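Long-range contacts in conserved hypothetical protein MTH1747 (Methanothermobacter thermautotrophicus, PDB 1I36), which is of unknown function but binds NADP and resembles 3-hydroxyacid dehydrogenases, which suggests an NADP-dependent oxidoreductase: residues Y55-P66 against H79-I90; G106-G114 against P152-R162. The protein carries 1 engineered substitution. All coordinates share one frame; numbering follows the deposited sequence.

Contact 1: residues Y55-P66 against H79-I90; sequences YSCPVVISAVTP and HVRGIYVDINNI. With NAP (NADP nicotinamide-adenine-dinucleotide phosphate), chain C.
Asn88 meets Ser62 because their first torsions turn the two polar ends together: CG of Asn88 stands anti to its own carbonyl carbon (chi1 -56°), and OG of Ser62 anti to its backbone N (chi1 174°). The amide ND2 then donates to Ser62 OG at 3.1 Å, with the hydroxyl oxygen almost exactly in the amide plane. Asp86 helps to hold this amide: its OD1 takes the backbone N of Asn88 at 2.9 Å, an Asx turn, and both carboxylate oxygens receive weak bonds from ND2. The other amide atom, OD1 of Asn88, accepts from O3D of the nicotinamide ribose of NADP at 2.9 Å and, weakly, from Val64 N. With an alanine here the ribose hydroxyl and Ser62 OG would probably lose these mates, and the Asp86 carboxylate would be less firmly tied.

Behind this site, strands 59-62 and 83-86 run parallel as the two strands of a beta-alpha-beta unit of the Rossmann fold. Val60 N to Ile83 O (2.9 Å) and Val85 N to Val60 O (2.8 Å) belong to their backbone ladder. Tyr84 lays its ring obliquely against Val60 CG1 and Ser62 CB, whereas Val60 CG2 and Val80 CG2 meet tip to tip. The polar network at the C-terminal strand ends thus presents an oriented amide oxygen, suited to recognising the ribose next to the nicotinamide.

Contact 2: residues G106-G114 against P152-R162; sequences GFVDAAIMG and PGDASAIKMLR
Asp109, on strand 106-112 of the Rossmann-type sheet, receives the first turn of helix 154-182 in its carboxylate, with Gly153 at the N-cap position. The bonding divides between the two oxygens. OD1 takes the hydroxyl of Ser156 on its syn lone pair at 2.7 Å. OD2 accepts from Ser156 N at 2.9 Å, a nearly straight bond (171°) that arrives on the syn side but well out of the carboxylate plane, and more weakly from Gly153 N. Ser156 therefore grips both oxygens, one with its side chain and one with its backbone. An acceptor placed at the start of the helix answers amides that have no preceding turn to bond to, and the helix end is likely to favour the ionised carboxylate. The neighbouring Ala155 N is satisfied by Ser128 OG. A water lies within hydrogen-bonding distance of Ser156 OG and Ala110 O and bridges helix and strand.

Apolar contacts fill the rest: Phe107 CD1 rests on Pro152 CB, Ala111 CB on the first helical turn, and Met113 SD on Lys159 CB at 3.8 Å, the two side chains running past one another in opposite senses. Met113 also packs on Met192 of the second subunit.

Past the end of the strand, Met113 O is met by Arg162 NH2 at 2.9 Å, from above the carbonyl plane. A bend at chi3 (96°) brings the guanidinium there, and Met113 CE sits over the centre of one of its faces, 3.7 Å from Arg162 CZ.

How the contacts relate
From the N terminus, the chain first closes contact 1, where strand 83-86 returns beside strand 59-62 after the crossover through helix 69-77. Only then, past helix 92-101, does contact 2 open, so the two follow in series and neither encloses the other. Contact 2 spans a longer excursion through strands 124-128 and 144-147 before helix 154-182 comes back to strand 106-112. The two meet inside one sheet: strands 83-86 and 106-112 are neighbours, Tyr84 N lies 2.7 Å from Gly106 O, and Ile83 packs on Val108. Contact 1 thus belongs to the NADP-binding half, and contact 2 ties that sheet to the long helix leading into the helical C-terminal part.

Contact 1: residues Y55-P66 against H79-I90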
loop_
_atom_site.group_PDB
_atom_site.type_symbol
_atom_site.label_atom_id
_atom_site.label_comp_id
_atom_site.label_asym_id
_atom_site.label_seq_id
_atom_site.Cartn_x
_atom_site.Cartn_y
_atom_site.Cartn_z
ATOM N N TYR A 55 32.930 -7.699 -27.611
ATOM C CA TYR A 55 33.547 -7.020 -26.472
ATOM C C TYR A 55 34.251 -5.746 -26.832
ATOM O O TYR A 55 34.550 -4.962 -25.944
ATOM C CB TYR A 55 34.565 -7.926 -25.738
ATOM C CG TYR A 55 34.000 -9.248 -25.260
ATOM C CD1 TYR A 55 32.632 -9.390 -24.980
ATOM C CD2 TYR A 55 34.832 -10.357 -25.061
ATOM C CE1 TYR A 55 32.111 -10.613 -24.508
ATOM C CE2 TYR A 55 34.322 -11.580 -24.589
ATOM C CZ TYR A 55 32.965 -11.695 -24.315
ATOM O OH TYR A 55 32.476 -12.891 -23.837
ATOM N N SER A 56 34.605 -5.582 -28.104
ATOM C CA SER A 56 35.306 -4.374 -28.549
ATOM C C SER A 56 34.397 -3.181 -28.807
ATOM O O SER A 56 34.886 -2.061 -28.989
ATOM C CB SER A 56 36.149 -4.638 -29.810
ATOM O OG SER A 56 35.318 -4.730 -30.955
ATOM N N CYS A 57 33.089 -3.403 -28.879
ATOM C CA CYS A 57 32.163 -2.299 -29.106
ATOM C C CYS A 57 32.195 -1.300 -27.955
ATOM O O CYS A 57 32.428 -1.685 -26.804
ATOM C CB CYS A 57 30.751 -2.823 -29.278
ATOM S SG CYS A 57 30.555 -3.884 -30.666
ATOM N N PRO A 58 31.976 0.002 -28.244
ATOM C CA PRO A 58 31.990 1.020 -27.181
ATOM C C PRO A 58 30.881 0.819 -26.129
ATOM O O PRO A 58 30.991 1.317 -25.007
ATOM C CB PRO A 58 31.861 2.336 -27.961
ATOM C CG PRO A 58 31.121 1.927 -29.196
ATOM C CD PRO A 58 31.784 0.629 -29.563
ATOM N N VAL A 59 29.849 0.053 -26.503
ATOM C CA VAL A 59 28.739 -0.285 -25.608
ATOM C C VAL A 59 28.446 -1.775 -25.797
ATOM O O VAL A 59 28.148 -2.235 -26.900
ATOM C CB VAL A 59 27.432 0.537 -25.871
ATOM C CG1 VAL A 59 26.346 0.140 -24.833
ATOM C CG2 VAL A 59 27.718 2.077 -25.748
ATOM N N VAL A 60 28.563 -2.516 -24.701
ATOM C CA VAL A 60 28.325 -3.948 -24.686
ATOM C C VAL A 60 27.199 -4.197 -23.679
ATOM O O VAL A 60 27.327 -3.823 -22.516
ATOM C CB VAL A 60 29.566 -4.685 -24.187
ATOM C CG1 VAL A 60 29.276 -6.202 -24.134
ATOM C CG2 VAL A 60 30.772 -4.401 -25.156
ATOM N N ILE A 61 26.096 -4.772 -24.137
ATOM C CA ILE A 61 24.960 -5.037 -23.257
ATOM C C ILE A 61 24.833 -6.544 -23.011
ATOM O O ILE A 61 24.776 -7.326 -23.954
ATOM C CB ILE A 61 23.623 -4.518 -23.893
ATOM C CG1 ILE A 61 23.667 -2.975 -24.060
ATOM C CG2 ILE A 61 22.440 -4.910 -23.019
ATOM C CD1 ILE A 61 22.513 -2.423 -24.898
ATOM N N SER A 62 24.786 -6.917 -21.735
ATOM C CA SER A 62 24.653 -8.304 -21.303
ATOM C C SER A 62 23.173 -8.528 -20.963
ATOM O O SER A 62 22.672 -7.973 -19.991
ATOM C CB SER A 62 25.486 -8.537 -20.037
ATOM O OG SER A 62 25.250 -9.840 -19.524
ATOM N N ALA A 63 22.496 -9.336 -21.770
ATOM C CA ALA A 63 21.084 -9.634 -21.588
ATOM C C ALA A 63 20.948 -11.150 -21.728
ATOM O O ALA A 63 20.444 -11.666 -22.739
ATOM C CB ALA A 63 20.260 -8.917 -22.659
ATOM N N VAL A 64 21.554 -11.854 -20.781
ATOM C CA VAL A 64 21.549 -13.320 -20.787
ATOM C C VAL A 64 20.525 -13.768 -19.751
ATOM O O VAL A 64 19.432 -13.227 -19.731
ATOM C CB VAL A 64 22.980 -13.849 -20.467
ATOM C CG1 VAL A 64 23.885 -13.542 -21.647
ATOM C CG2 VAL A 64 23.538 -13.159 -19.209
ATOM N N THR A 65 20.815 -14.791 -18.946
ATOM C CA THR A 65 19.866 -15.199 -17.902
ATOM C C THR A 65 20.526 -14.906 -16.544
ATOM O O THR A 65 21.751 -14.766 -16.461
ATOM C CB THR A 65 19.499 -16.701 -18.029
ATOM O OG1 THR A 65 20.669 -17.497 -17.840
ATOM C CG2 THR A 65 18.932 -16.978 -19.409
ATOM N N PRO A 66 19.734 -14.780 -15.461
ATOM C CA PRO A 66 20.379 -14.485 -14.175
ATOM C C PRO A 66 21.502 -15.452 -13.760
ATOM O O PRO A 66 22.532 -15.022 -13.225
ATOM C CB PRO A 66 19.213 -14.535 -13.189
ATOM C CG PRO A 66 18.075 -13.960 -14.024
ATOM C CD PRO A 66 18.263 -14.735 -15.343
ATOM N N HIS A 79 38.265 -8.234 -21.666
ATOM C CA HIS A 79 38.385 -7.480 -22.896
ATOM C C HIS A 79 37.724 -6.099 -23.009
ATOM O O HIS A 79 38.280 -5.182 -23.618
ATOM C CB HIS A 79 37.873 -8.352 -24.045
ATOM C CG HIS A 79 38.574 -9.673 -24.164
ATOM N ND1 HIS A 79 38.087 -10.832 -23.589
ATOM C CD2 HIS A 79 39.724 -10.019 -24.789
ATOM C CE1 HIS A 79 38.907 -11.834 -23.858
ATOM N NE2 HIS A 79 39.908 -11.368 -24.583
ATOM N N VAL A 80 36.505 -5.965 -22.487
ATOM C CA VAL A 80 35.759 -4.715 -22.615
ATOM C C VAL A 80 36.489 -3.505 -22.066
ATOM O O VAL A 80 36.958 -3.517 -20.930
ATOM C CB VAL A 80 34.361 -4.836 -21.922
ATOM C CG1 VAL A 80 33.648 -3.489 -21.941
ATOM C CG2 VAL A 80 33.523 -5.890 -22.659
ATOM N N ARG A 81 36.581 -2.459 -22.878
ATOM C CA ARG A 81 37.230 -1.224 -22.463
ATOM C C ARG A 81 36.234 -0.061 -22.570
ATOM O O ARG A 81 36.483 1.035 -22.063
ATOM C CB ARG A 81 38.484 -0.957 -23.303
ATOM C CG ARG A 81 39.677 -1.821 -22.890
ATOM C CD ARG A 81 40.876 -1.528 -23.750
ATOM N NE ARG A 81 41.969 -2.427 -23.397
ATOM C CZ ARG A 81 42.871 -2.184 -22.450
ATOM N NH1 ARG A 81 42.830 -1.046 -21.751
ATOM N NH2 ARG A 81 43.770 -3.122 -22.155
ATOM N N GLY A 82 35.090 -0.332 -23.189
ATOM C CA GLY A 82 34.036 0.672 -23.302
ATOM C C GLY A 82 33.129 0.521 -22.080
ATOM O O GLY A 82 33.601 0.284 -20.950
ATOM N N ILE A 83 31.823 0.641 -22.304
ATOM C CA ILE A 83 30.844 0.484 -21.226
ATOM C C ILE A 83 30.144 -0.876 -21.329
ATOM O O ILE A 83 29.767 -1.330 -22.405
ATOM C CB ILE A 83 29.801 1.611 -21.282
ATOM C CG1 ILE A 83 30.468 2.902 -20.844
ATOM C CG2 ILE A 83 28.643 1.355 -20.339
ATOM C CD1 ILE A 83 29.705 4.068 -21.290
ATOM N N TYR A 84 30.043 -1.534 -20.188
ATOM C CA TYR A 84 29.392 -2.839 -20.070
ATOM C C TYR A 84 28.084 -2.586 -19.280
ATOM O O TYR A 84 28.105 -2.103 -18.146
ATOM C CB TYR A 84 30.301 -3.786 -19.291
ATOM C CG TYR A 84 29.765 -5.207 -19.235
ATOM C CD1 TYR A 84 28.951 -5.620 -18.165
ATOM C CD2 TYR A 84 30.118 -6.135 -20.196
ATOM C CE1 TYR A 84 28.525 -6.939 -18.050
ATOM C CE2 TYR A 84 29.702 -7.453 -20.106
ATOM C CZ TYR A 84 28.905 -7.850 -19.022
ATOM O OH TYR A 84 28.517 -9.148 -18.924
ATOM N N VAL A 85 26.968 -2.830 -19.947
ATOM C CA VAL A 85 25.636 -2.612 -19.401
ATOM C C VAL A 85 24.985 -3.934 -19.035
ATOM O O VAL A 85 24.684 -4.746 -19.896
ATOM C CB VAL A 85 24.775 -1.873 -20.434
ATOM C CG1 VAL A 85 23.441 -1.462 -19.832
ATOM C CG2 VAL A 85 25.537 -0.620 -20.921
ATOM N N ASP A 86 24.831 -4.168 -17.744
ATOM C CA ASP A 86 24.223 -5.405 -17.288
ATOM C C ASP A 86 22.729 -5.146 -17.028
ATOM O O ASP A 86 22.357 -4.358 -16.153
ATOM C CB ASP A 86 24.933 -5.941 -16.044
ATOM C CG ASP A 86 24.467 -7.360 -15.682
ATOM O OD1 ASP A 86 23.260 -7.565 -15.446
ATOM O OD2 ASP A 86 25.296 -8.278 -15.649
ATOM N N ILE A 87 21.891 -5.856 -17.775
ATOM C CA ILE A 87 20.458 -5.665 -17.656
ATOM C C ILE A 87 19.769 -6.929 -17.132
ATOM O O ILE A 87 18.554 -7.029 -17.128
ATOM C CB ILE A 87 19.874 -5.165 -19.010
ATOM C CG1 ILE A 87 18.583 -4.388 -18.794
ATOM C CG2 ILE A 87 19.685 -6.334 -19.993
ATOM C CD1 ILE A 87 18.194 -3.527 -20.031
ATOM N N ASN A 88 20.557 -7.828 -16.555
ATOM C CA ASN A 88 20.009 -9.073 -16.029
ATOM C C ASN A 88 19.292 -8.923 -14.680
ATOM O O ASN A 88 19.623 -8.057 -13.866
ATOM C CB ASN A 88 21.095 -10.136 -15.923
ATOM C CG ASN A 88 21.804 -10.376 -17.241
ATOM O OD1 ASN A 88 21.224 -10.907 -18.176
ATOM N ND2 ASN A 88 23.060 -9.954 -17.323
ATOM N N ASN A 89 18.328 -9.798 -14.431
ATOM C CA ASN A 89 17.605 -9.737 -13.164
ATOM C C ASN A 89 18.391 -10.464 -12.097
ATOM O O ASN A 89 18.153 -11.637 -11.843
ATOM C CB ASN A 89 16.193 -10.335 -13.280
ATOM C CG ASN A 89 15.401 -10.203 -11.982
ATOM O OD1 ASN A 89 15.574 -9.234 -11.224
ATOM N ND2 ASN A 89 14.558 -11.204 -11.695
ATOM N N ILE A 90 19.391 -9.771 -11.531
ATOM C CA ILE A 90 20.224 -10.297 -10.468
ATOM C C ILE A 90 20.185 -9.330 -9.284
ATOM O O ILE A 90 19.837 -8.165 -9.426
ATOM C CB ILE A 90 21.699 -10.531 -10.928
ATOM C CG1 ILE A 90 22.250 -9.294 -11.678
ATOM C CG2 ILE A 90 21.752 -11.764 -11.841
ATOM C CD1 ILE A 90 23.772 -9.396 -12.021
HETATM P PA NAP C . 15.757 -15.086 -23.108
HETATM O O1A NAP C . 15.913 -15.823 -21.867
HETATM O O2A NAP C . 14.698 -14.318 -23.730
HETATM O O5B NAP C . 17.242 -14.588 -23.689
HETATM C C5B NAP C . 18.641 -14.780 -23.059
HETATM C C4B NAP C . 19.318 -15.279 -24.249
HETATM O O4B NAP C . 20.783 -15.365 -23.567
HETATM C C3B NAP C . 19.540 -16.449 -24.586
HETATM O O3B NAP C . 19.094 -15.970 -25.784
HETATM C C2B NAP C . 20.609 -17.452 -24.776
HETATM O O2B NAP C . 21.098 -18.066 -25.761
HETATM C C1B NAP C . 21.472 -16.528 -24.158
HETATM N N9A NAP C . 22.391 -17.183 -23.205
HETATM C C8A NAP C . 22.315 -18.121 -22.171
HETATM N N7A NAP C . 23.502 -18.407 -21.685
HETATM C C5A NAP C . 24.399 -17.640 -22.403
HETATM C C6A NAP C . 25.825 -17.499 -22.360
HETATM N N6A NAP C . 26.577 -18.190 -21.501
HETATM N N1A NAP C . 26.422 -16.615 -23.248
HETATM C C2A NAP C . 25.670 -15.906 -24.138
HETATM N N3A NAP C . 24.328 -15.992 -24.240
HETATM C C4A NAP C . 23.748 -16.882 -23.328
HETATM O O3 NAP C . 15.806 -13.903 -21.932
HETATM P PN NAP C . 15.280 -12.289 -21.843
HETATM O O1N NAP C . 13.802 -12.283 -21.579
HETATM O O2N NAP C . 15.781 -11.713 -23.097
HETATM O O5D NAP C . 16.000 -11.501 -20.674
HETATM C C5D NAP C . 17.437 -11.299 -20.665
HETATM C C4D NAP C . 17.828 -10.740 -19.309
HETATM O O4D NAP C . 17.140 -9.523 -18.889
HETATM C C3D NAP C . 17.608 -11.716 -18.125
HETATM O O3D NAP C . 18.660 -11.716 -17.108
HETATM C C2D NAP C . 16.299 -11.325 -17.525
HETATM O O2D NAP C . 16.170 -11.688 -16.181
HETATM C C1D NAP C . 16.280 -9.801 -17.780
HETATM N N1N NAP C . 14.932 -9.218 -17.868
HETATM C C2N NAP C . 14.036 -9.656 -18.853
HETATM C C3N NAP C . 12.753 -9.013 -18.860
HETATM C C7N NAP C . 11.728 -9.366 -19.830
HETATM O O7N NAP C . 10.623 -8.793 -19.828
HETATM N N7N NAP C . 11.935 -10.323 -20.772
HETATM C C4N NAP C . 12.475 -8.006 -17.910
HETATM C C5N NAP C . 13.357 -7.603 -16.966
HETATM C C6N NAP C . 14.587 -8.206 -16.948
HETATM P P2B NAP C . 20.417 -19.568 -25.973
HETATM O O1X NAP C . 19.014 -19.423 -26.490
HETATM O O2X NAP C . 21.339 -20.102 -26.940
HETATM O O3X NAP C . 20.386 -20.184 -24.663
HETATM O O HOH W 1 34.752 -2.334 -25.369
#

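Contact 2: residues G106-G114 against P152-R162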
loop_
_atom_site.group_PDB
_atom_site.type_symbol
_atom_site.label_atom_id
_atom_site.label_comp_id
_atom_site.label_asym_id
_atom_site.label_seq_id
_atom_site.Cartn_x
_atom_site.Cartn_y
_atom_site.Cartn_z
ATOM N N GLY A 106 33.894 0.552 -18.099
ATOM C CA GLY A 106 32.951 1.175 -17.197
ATOM C C GLY A 106 31.761 0.226 -17.096
ATOM O O GLY A 106 31.407 -0.444 -18.072
ATOM N N PHE A 107 31.154 0.138 -15.920
ATOM C CA PHE A 107 30.019 -0.761 -15.743
ATOM C C PHE A 107 28.774 0.062 -15.457
ATOM O O PHE A 107 28.811 0.971 -14.646
ATOM C CB PHE A 107 30.267 -1.694 -14.563
ATOM C CG PHE A 107 29.162 -2.701 -14.342
ATOM C CD1 PHE A 107 28.026 -2.360 -13.625
ATOM C CD2 PHE A 107 29.294 -3.993 -14.793
ATOM C CE1 PHE A 107 27.031 -3.319 -13.349
ATOM C CE2 PHE A 107 28.297 -4.971 -14.518
ATOM C CZ PHE A 107 27.179 -4.614 -13.790
ATOM N N VAL A 108 27.663 -0.323 -16.067
ATOM C CA VAL A 108 26.374 0.336 -15.852
ATOM C C VAL A 108 25.330 -0.688 -15.429
ATOM O O VAL A 108 25.174 -1.724 -16.078
ATOM C CB VAL A 108 25.879 1.019 -17.164
ATOM C CG1 VAL A 108 24.463 1.646 -16.943
ATOM C CG2 VAL A 108 26.870 2.167 -17.537
ATOM N N ASP A 109 24.657 -0.420 -14.311
ATOM C CA ASP A 109 23.586 -1.318 -13.814
ATOM C C ASP A 109 22.313 -0.768 -14.489
ATOM O O ASP A 109 21.913 0.342 -14.176
ATOM C CB ASP A 109 23.504 -1.140 -12.294
ATOM C CG ASP A 109 22.360 -1.893 -11.658
ATOM O OD1 ASP A 109 21.696 -2.709 -12.342
ATOM O OD2 ASP A 109 22.120 -1.654 -10.457
ATOM N N ALA A 110 21.750 -1.473 -15.476
ATOM C CA ALA A 110 20.504 -0.989 -16.108
ATOM C C ALA A 110 19.389 -1.877 -15.549
ATOM O O ALA A 110 19.596 -3.064 -15.378
ATOM C CB ALA A 110 20.583 -1.152 -17.634
ATOM N N ALA A 111 18.208 -1.320 -15.293
ATOM C CA ALA A 111 17.090 -2.122 -14.774
ATOM C C ALA A 111 15.834 -1.754 -15.568
ATOM O O ALA A 111 15.460 -0.573 -15.652
ATOM C CB ALA A 111 16.872 -1.844 -13.269
ATOM N N ILE A 112 15.202 -2.776 -16.130
ATOM C CA ILE A 112 13.992 -2.636 -16.932
ATOM C C ILE A 112 12.838 -2.443 -15.944
ATOM O O ILE A 112 12.624 -3.276 -15.062
ATOM C CB ILE A 112 13.771 -3.896 -17.797
ATOM C CG1 ILE A 112 14.854 -3.931 -18.892
ATOM C CG2 ILE A 112 12.383 -3.841 -18.484
ATOM C CD1 ILE A 112 14.854 -5.211 -19.763
ATOM N N MET A 113 12.144 -1.318 -16.076
ATOM C CA MET A 113 11.054 -0.946 -15.171
ATOM C C MET A 113 9.656 -1.202 -15.723
ATOM O O MET A 113 8.750 -0.400 -15.518
ATOM C CB MET A 113 11.195 0.541 -14.807
ATOM C CG MET A 113 12.497 0.871 -14.087
ATOM S SD MET A 113 12.602 -0.107 -12.620
ATOM C CE MET A 113 11.555 0.763 -11.525
ATOM N N GLY A 114 9.472 -2.335 -16.378
ATOM C CA GLY A 114 8.177 -2.643 -16.940
ATOM C C GLY A 114 8.161 -3.955 -17.691
ATOM O O GLY A 114 8.964 -4.860 -17.415
ATOM N N PRO A 152 26.901 1.165 -9.425
ATOM C CA PRO A 152 26.327 -0.131 -9.821
ATOM C C PRO A 152 25.590 -0.720 -8.631
ATOM O O PRO A 152 26.088 -0.653 -7.515
ATOM C CB PRO A 152 27.566 -0.953 -10.157
ATOM C CG PRO A 152 28.462 0.132 -10.817
ATOM C CD PRO A 152 28.340 1.233 -9.774
ATOM N N GLY A 153 24.400 -1.266 -8.865
ATOM C CA GLY A 153 23.634 -1.820 -7.772
ATOM C C GLY A 153 22.439 -0.921 -7.416
ATOM O O GLY A 153 21.392 -1.443 -7.001
ATOM N N ASP A 154 22.558 0.401 -7.614
ATOM C CA ASP A 154 21.459 1.311 -7.272
ATOM C C ASP A 154 20.218 1.109 -8.116
ATOM O O ASP A 154 19.125 0.989 -7.559
ATOM C CB ASP A 154 21.876 2.787 -7.297
ATOM C CG ASP A 154 22.904 3.119 -6.233
ATOM O OD1 ASP A 154 23.064 2.349 -5.263
ATOM O OD2 ASP A 154 23.533 4.181 -6.347
ATOM N N ALA A 155 20.381 0.999 -9.435
ATOM C CA ALA A 155 19.232 0.778 -10.327
ATOM C C ALA A 155 18.497 -0.537 -10.007
ATOM O O ALA A 155 17.258 -0.574 -9.942
ATOM C CB ALA A 155 19.700 0.798 -11.777
ATOM N N SER A 156 19.255 -1.626 -9.851
ATOM C CA SER A 156 18.673 -2.912 -9.491
ATOM C C SER A 156 17.988 -2.823 -8.110
ATOM O O SER A 156 16.931 -3.427 -7.905
ATOM C CB SER A 156 19.745 -4.013 -9.511
ATOM O OG SER A 156 20.059 -4.262 -10.894
ATOM N N ALA A 157 18.591 -2.109 -7.163
ATOM C CA ALA A 157 17.979 -1.951 -5.844
ATOM C C ALA A 157 16.658 -1.211 -5.960
ATOM O O ALA A 157 15.740 -1.532 -5.245
ATOM C CB ALA A 157 18.904 -1.172 -4.867
ATOM N N ILE A 158 16.649 -0.098 -6.688
ATOM C CA ILE A 158 15.426 0.665 -6.889
ATOM C C ILE A 158 14.314 -0.199 -7.512
ATOM O O ILE A 158 13.129 -0.132 -7.111
ATOM C CB ILE A 158 15.677 1.886 -7.807
ATOM C CG1 ILE A 158 16.512 2.928 -7.073
ATOM C CG2 ILE A 158 14.315 2.534 -8.223
ATOM C CD1 ILE A 158 17.366 3.827 -8.034
ATOM N N LYS A 159 14.675 -1.001 -8.509
ATOM C CA LYS A 159 13.690 -1.853 -9.172
ATOM C C LYS A 159 13.080 -2.883 -8.201
ATOM O O LYS A 159 11.849 -3.072 -8.147
ATOM C CB LYS A 159 14.331 -2.591 -10.344
ATOM C CG LYS A 159 13.367 -3.569 -11.037
ATOM C CD LYS A 159 14.031 -4.322 -12.146
ATOM C CE LYS A 159 13.142 -5.462 -12.609
ATOM N NZ LYS A 159 12.994 -6.428 -11.477
ATOM N N MET A 160 13.948 -3.521 -7.430
ATOM C CA MET A 160 13.559 -4.536 -6.449
ATOM C C MET A 160 12.720 -3.897 -5.328
ATOM O O MET A 160 11.767 -4.504 -4.846
ATOM C CB MET A 160 14.835 -5.169 -5.866
ATOM C CG MET A 160 14.666 -6.042 -4.651
ATOM S SD MET A 160 14.514 -5.230 -2.974
ATOM C CE MET A 160 16.209 -5.012 -2.437
ATOM N N LEU A 161 13.085 -2.689 -4.906
ATOM C CA LEU A 161 12.325 -2.011 -3.849
ATOM C C LEU A 161 10.921 -1.644 -4.303
ATOM O O LEU A 161 9.955 -1.811 -3.540
ATOM C CB LEU A 161 13.086 -0.794 -3.338
ATOM C CG LEU A 161 14.306 -1.240 -2.522
ATOM C CD1 LEU A 161 15.239 -0.074 -2.255
ATOM C CD2 LEU A 161 13.845 -1.864 -1.208
ATOM N N ARG A 162 10.790 -1.187 -5.545
ATOM C CA ARG A 162 9.482 -0.850 -6.098
ATOM C C ARG A 162 8.643 -2.114 -6.182
ATOM O O ARG A 162 7.438 -2.104 -5.883
ATOM C CB ARG A 162 9.591 -0.228 -7.495
ATOM C CG ARG A 162 8.204 0.130 -8.076
ATOM C CD ARG A 162 8.223 0.925 -9.371
ATOM N NE ARG A 162 8.084 0.058 -10.539
ATOM C CZ ARG A 162 7.869 0.489 -11.785
ATOM N NH1 ARG A 162 7.747 1.788 -12.048
ATOM N NH2 ARG A 162 7.875 -0.386 -12.789
HETATM O O HOH W 2 18.749 -5.354 -13.649
HETATM O O HOH W 3 7.777 2.811 -15.032
#